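Local coordinates for suppressor of fused homolog (Drosophila melanogaster, PDB 6LPH), which probably binds DNA-binding transcription factors and nuclear localisation sequences and sequesters its partners, this chain being the N-terminal part of the whole protein, at residues N148-K160 / Q171-C183. Sequence-based numbering, arbitrary orientation.
Sequences NGLCFGDNIPWRK and QNLLVAQDPQLGC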
loop_
_atom_site.group_PDB
_atom_site.type_symbol
_atom_site.label_atom_id
_atom_site.label_comp_id
_atom_site.label_asym_id
_atom_site.label_seq_id
_atom_site.Cartn_x
_atom_site.Cartn_y
_atom_site.Cartn_z
ATOM N N ASN A 148 9.369 -4.850 14.242
ATOM C CA ASN A 148 7.978 -5.332 14.304
ATOM C C ASN A 148 7.403 -5.490 12.888
ATOM O O ASN A 148 7.451 -4.552 12.092
ATOM C CB ASN A 148 7.007 -4.410 15.105
ATOM C CG ASN A 148 7.678 -3.551 16.182
ATOM O OD1 ASN A 148 8.509 -4.014 16.971
ATOM N ND2 ASN A 148 7.261 -2.282 16.246
ATOM N N GLY A 149 6.870 -6.670 12.580
ATOM C CA GLY A 149 6.085 -6.885 11.368
ATOM C C GLY A 149 4.680 -6.320 11.600
ATOM O O GLY A 149 4.376 -5.802 12.676
ATOM N N LEU A 150 3.820 -6.401 10.597
ATOM C CA LEU A 150 2.460 -5.894 10.742
ATOM C C LEU A 150 1.519 -7.063 10.670
ATOM O O LEU A 150 1.791 -7.996 9.924
ATOM C CB LEU A 150 2.146 -4.906 9.623
ATOM C CG LEU A 150 2.977 -3.608 9.655
ATOM C CD1 LEU A 150 2.750 -2.794 8.382
ATOM C CD2 LEU A 150 2.614 -2.779 10.882
ATOM N N CYS A 151 0.446 -7.023 11.463
ATOM C CA CYS A 151 -0.601 -8.055 11.452
ATOM C C CYS A 151 -1.951 -7.401 11.121
ATOM O O CYS A 151 -2.145 -6.201 11.351
ATOM C CB CYS A 151 -0.737 -8.756 12.818
ATOM S SG CYS A 151 0.789 -9.247 13.679
ATOM N N PHE A 152 -2.889 -8.192 10.620
ATOM C CA PHE A 152 -4.246 -7.697 10.367
ATOM C C PHE A 152 -4.896 -7.202 11.666
ATOM O O PHE A 152 -4.872 -7.886 12.695
ATOM C CB PHE A 152 -5.108 -8.763 9.687
ATOM C CG PHE A 152 -4.406 -9.477 8.572
ATOM C CD1 PHE A 152 -3.659 -8.759 7.623
ATOM C CD2 PHE A 152 -4.465 -10.880 8.474
ATOM C CE1 PHE A 152 -2.993 -9.423 6.590
ATOM C CE2 PHE A 152 -3.800 -11.551 7.440
ATOM C CZ PHE A 152 -3.068 -10.827 6.499
ATOM N N GLY A 153 -5.438 -5.999 11.614
ATOM C CA GLY A 153 -6.021 -5.394 12.788
ATOM C C GLY A 153 -5.109 -4.362 13.448
ATOM O O GLY A 153 -5.594 -3.580 14.247
ATOM N N ASP A 154 -3.816 -4.352 13.112
ATOM C CA ASP A 154 -2.849 -3.429 13.720
ATOM C C ASP A 154 -3.179 -2.001 13.308
ATOM O O ASP A 154 -3.891 -1.762 12.294
ATOM C CB ASP A 154 -1.388 -3.726 13.300
ATOM C CG ASP A 154 -0.784 -4.924 14.026
ATOM O OD1 ASP A 154 0.352 -5.340 13.673
ATOM O OD2 ASP A 154 -1.436 -5.467 14.937
ATOM N N ASN A 155 -2.666 -1.060 14.084
ATOM C CA ASN A 155 -2.760 0.349 13.692
ATOM C C ASN A 155 -1.351 0.920 13.637
ATOM O O ASN A 155 -0.458 0.435 14.322
ATOM C CB ASN A 155 -3.653 1.142 14.679
ATOM C CG ASN A 155 -3.087 1.196 16.099
ATOM O OD1 ASN A 155 -3.423 0.370 16.974
ATOM N ND2 ASN A 155 -2.233 2.167 16.342
ATOM N N ILE A 156 -1.160 1.967 12.847
ATOM C CA ILE A 156 0.108 2.651 12.826
ATOM C C ILE A 156 -0.186 4.134 13.090
ATOM O O ILE A 156 -0.794 4.801 12.234
ATOM C CB ILE A 156 0.863 2.489 11.487
ATOM C CG1 ILE A 156 1.005 1.000 11.115
ATOM C CG2 ILE A 156 2.207 3.224 11.580
ATOM C CD1 ILE A 156 1.537 0.711 9.713
ATOM N N PRO A 157 0.232 4.644 14.264
ATOM C CA PRO A 157 -0.042 6.052 14.584
ATOM C C PRO A 157 0.971 6.940 13.874
ATOM O O PRO A 157 1.894 7.482 14.503
ATOM C CB PRO A 157 0.113 6.122 16.104
ATOM C CG PRO A 157 1.011 4.989 16.472
ATOM C CD PRO A 157 0.886 3.931 15.386
ATOM N N TRP A 158 0.766 7.055 12.558
ATOM C CA TRP A 158 1.626 7.796 11.627
ATOM C C TRP A 158 1.688 9.266 11.924
ATOM O O TRP A 158 2.743 9.908 11.783
ATOM C CB TRP A 158 1.085 7.591 10.218
ATOM C CG TRP A 158 2.120 7.752 9.136
ATOM C CD1 TRP A 158 2.093 8.640 8.068
ATOM C CD2 TRP A 158 3.352 6.984 8.961
ATOM N NE1 TRP A 158 3.183 8.471 7.259
ATOM C CE2 TRP A 158 3.992 7.512 7.740
ATOM C CE3 TRP A 158 3.976 5.945 9.661
ATOM C CZ2 TRP A 158 5.210 7.016 7.265
ATOM C CZ3 TRP A 158 5.204 5.453 9.169
ATOM C CH2 TRP A 158 5.799 5.969 8.003
ATOM N N ARG A 159 0.550 9.809 12.339
ATOM C CA ARG A 159 0.426 11.230 12.732
ATOM C C ARG A 159 0.835 12.245 11.670
ATOM O O ARG A 159 1.429 13.263 12.000
ATOM C CB ARG A 159 1.195 11.542 14.048
ATOM C CG ARG A 159 0.787 10.679 15.233
ATOM C CD ARG A 159 -0.683 10.852 15.565
ATOM N NE ARG A 159 -1.003 10.184 16.810
ATOM C CZ ARG A 159 -2.225 10.065 17.321
ATOM N NH1 ARG A 159 -3.294 10.535 16.668
ATOM N NH2 ARG A 159 -2.379 9.415 18.468
ATOM N N LYS A 160 0.565 11.959 10.399
ATOM C CA LYS A 160 0.745 12.954 9.335
ATOM C C LYS A 160 0.052 12.491 8.065
ATOM O O LYS A 160 -0.089 11.280 7.820
ATOM C CB LYS A 160 2.219 13.289 9.081
ATOM C CG LYS A 160 3.086 12.090 8.824
ATOM C CD LYS A 160 4.557 12.305 9.192
ATOM C CE LYS A 160 5.349 11.021 8.921
ATOM N NZ LYS A 160 5.163 9.930 9.956
ATOM N N GLN A 171 -4.467 10.754 8.434
ATOM C CA GLN A 171 -3.121 10.921 9.023
ATOM C C GLN A 171 -2.571 9.687 9.690
ATOM O O GLN A 171 -1.495 9.761 10.295
ATOM C CB GLN A 171 -3.127 11.867 10.225
ATOM C CG GLN A 171 -4.092 12.995 10.229
ATOM C CD GLN A 171 -3.553 14.038 9.368
ATOM O OE1 GLN A 171 -3.407 13.796 8.189
ATOM N NE2 GLN A 171 -3.190 15.184 9.937
ATOM N N ASN A 172 -3.321 8.595 9.666
ATOM C CA ASN A 172 -2.951 7.387 10.402
ATOM C C ASN A 172 -3.418 6.205 9.609
ATOM O O ASN A 172 -4.133 6.372 8.595
ATOM C CB ASN A 172 -3.602 7.402 11.807
ATOM C CG ASN A 172 -3.124 8.575 12.664
ATOM O OD1 ASN A 172 -3.848 9.565 12.847
ATOM N ND2 ASN A 172 -1.924 8.484 13.173
ATOM N N LEU A 173 -2.997 5.004 10.031
ATOM C CA LEU A 173 -3.188 3.822 9.215
ATOM C C LEU A 173 -3.727 2.702 10.034
ATOM O O LEU A 173 -3.357 2.567 11.195
ATOM C CB LEU A 173 -1.838 3.331 8.643
ATOM C CG LEU A 173 -1.145 4.431 7.830
ATOM C CD1 LEU A 173 0.328 4.129 7.666
ATOM C CD2 LEU A 173 -1.880 4.594 6.499
ATOM N N LEU A 174 -4.598 1.891 9.437
ATOM C CA LEU A 174 -4.905 0.548 10.001
ATOM C C LEU A 174 -4.419 -0.450 9.009
ATOM O O LEU A 174 -4.208 -0.091 7.855
ATOM C CB LEU A 174 -6.413 0.309 10.266
ATOM C CG LEU A 174 -7.097 1.323 11.185
ATOM C CD1 LEU A 174 -8.575 0.966 11.459
ATOM C CD2 LEU A 174 -6.292 1.417 12.478
ATOM N N VAL A 175 -4.259 -1.707 9.460
ATOM C CA VAL A 175 -3.758 -2.800 8.625
ATOM C C VAL A 175 -4.827 -3.881 8.449
ATOM O O VAL A 175 -5.356 -4.418 9.420
ATOM C CB VAL A 175 -2.466 -3.432 9.197
ATOM C CG1 VAL A 175 -1.942 -4.550 8.276
ATOM C CG2 VAL A 175 -1.400 -2.359 9.395
ATOM N N ALA A 176 -5.167 -4.154 7.190
ATOM C CA ALA A 176 -6.165 -5.167 6.850
ATOM C C ALA A 176 -5.532 -6.205 5.945
ATOM O O ALA A 176 -4.447 -5.971 5.387
ATOM C CB ALA A 176 -7.373 -4.515 6.156
ATOM N N GLN A 177 -6.185 -7.364 5.820
ATOM C CA GLN A 177 -5.734 -8.342 4.851
ATOM C C GLN A 177 -6.194 -7.836 3.484
ATOM O O GLN A 177 -7.342 -7.446 3.336
ATOM C CB GLN A 177 -6.331 -9.717 5.115
ATOM C CG GLN A 177 -5.769 -10.725 4.117
ATOM C CD GLN A 177 -6.317 -12.102 4.334
ATOM O OE1 GLN A 177 -7.355 -12.287 4.969
ATOM N NE2 GLN A 177 -5.628 -13.078 3.812
ATOM N N ASP A 178 -5.294 -7.810 2.510
ATOM C CA ASP A 178 -5.668 -7.481 1.131
ATOM C C ASP A 178 -6.735 -8.471 0.609
ATOM O O ASP A 178 -6.474 -9.661 0.526
ATOM C CB ASP A 178 -4.416 -7.444 0.213
ATOM C CG ASP A 178 -4.732 -6.903 -1.171
ATOM O OD1 ASP A 178 -4.160 -5.847 -1.513
ATOM O OD2 ASP A 178 -5.564 -7.509 -1.904
ATOM N N PRO A 179 -7.934 -7.970 0.257
ATOM C CA PRO A 179 -9.064 -8.831 -0.110
ATOM C C PRO A 179 -8.818 -9.666 -1.383
ATOM O O PRO A 179 -9.350 -10.767 -1.509
ATOM C CB PRO A 179 -10.218 -7.825 -0.333
ATOM C CG PRO A 179 -9.538 -6.543 -0.694
ATOM C CD PRO A 179 -8.238 -6.533 0.072
ATOM N N GLN A 180 -8.033 -9.134 -2.317
ATOM C CA GLN A 180 -7.699 -9.825 -3.573
ATOM C C GLN A 180 -6.514 -10.748 -3.389
ATOM O O GLN A 180 -6.501 -11.886 -3.888
ATOM C CB GLN A 180 -7.228 -8.796 -4.596
ATOM C CG GLN A 180 -8.142 -8.619 -5.733
ATOM C CD GLN A 180 -7.699 -7.499 -6.623
ATOM O OE1 GLN A 180 -6.997 -6.566 -6.188
ATOM N NE2 GLN A 180 -8.102 -7.574 -7.887
ATOM N N LEU A 181 -5.489 -10.237 -2.718
ATOM C CA LEU A 181 -4.197 -10.942 -2.721
ATOM C C LEU A 181 -4.092 -11.982 -1.626
ATOM O O LEU A 181 -3.416 -12.987 -1.807
ATOM C CB LEU A 181 -3.019 -9.978 -2.658
ATOM C CG LEU A 181 -2.993 -8.926 -3.775
ATOM C CD1 LEU A 181 -1.726 -8.099 -3.681
ATOM C CD2 LEU A 181 -3.131 -9.587 -5.135
ATOM N N GLY A 182 -4.750 -11.718 -0.496
ATOM C CA GLY A 182 -4.745 -12.649 0.631
ATOM C C GLY A 182 -3.340 -12.986 1.127
ATOM O O GLY A 182 -2.505 -12.112 1.330
ATOM N N CYS A 183 -3.071 -14.272 1.318
ATOM C CA CYS A 183 -1.785 -14.690 1.854
ATOM C C CYS A 183 -1.342 -15.861 0.985
ATOM O O CYS A 183 -2.170 -16.667 0.596
ATOM C CB CYS A 183 -1.938 -15.115 3.326
ATOM S SG CYS A 183 -2.707 -13.861 4.413
#
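Ile156 and Leu173 sit side by side as an antiparallel hydrogen-bonded pair, CB to CB 4.0 Å, on the sheet face packed by helix 131-146. Val175 extends this apolar patch: its CG2 meets Ile156 CD1 at 4.3 Å, while CG1, anti to the backbone N (chi1 -178°), lies against Cys151 O. Leu173 CD1 packs against the Trp158 indole, and Lys160 NZ stands over the centre of one indole face, 3.4 Å above the plane. At the other end Gln177 CB lies over one face of the Phe152 ring in a CH-pi contact, 3.6 Å from its centroid, with the amide stacked at 23° to the ring, and Cys183 SG approaches the ring edge, 3.7 Å from CZ. With Phe152 replaced by alanine, Gln177 would probably lose the ring it stacks on, and the Cys183 sulfur its aromatic neighbour. Outward, Ile156 and Leu173 exchange two backbone bonds, and Gly153 N donates to Val175 O (2.7 Å). The type II turn from Cys151 to Asp154 is closed by Asp154 N to Cys151 O and reinforced by Cys151 N to Asp154 OD1. At the polar end Lys160 N hydrogen-bonds Gln171 O. Strand 155-156 thus runs antiparallel to strand 172-186 as an edge strand of the mixed SUFU-domain sheet.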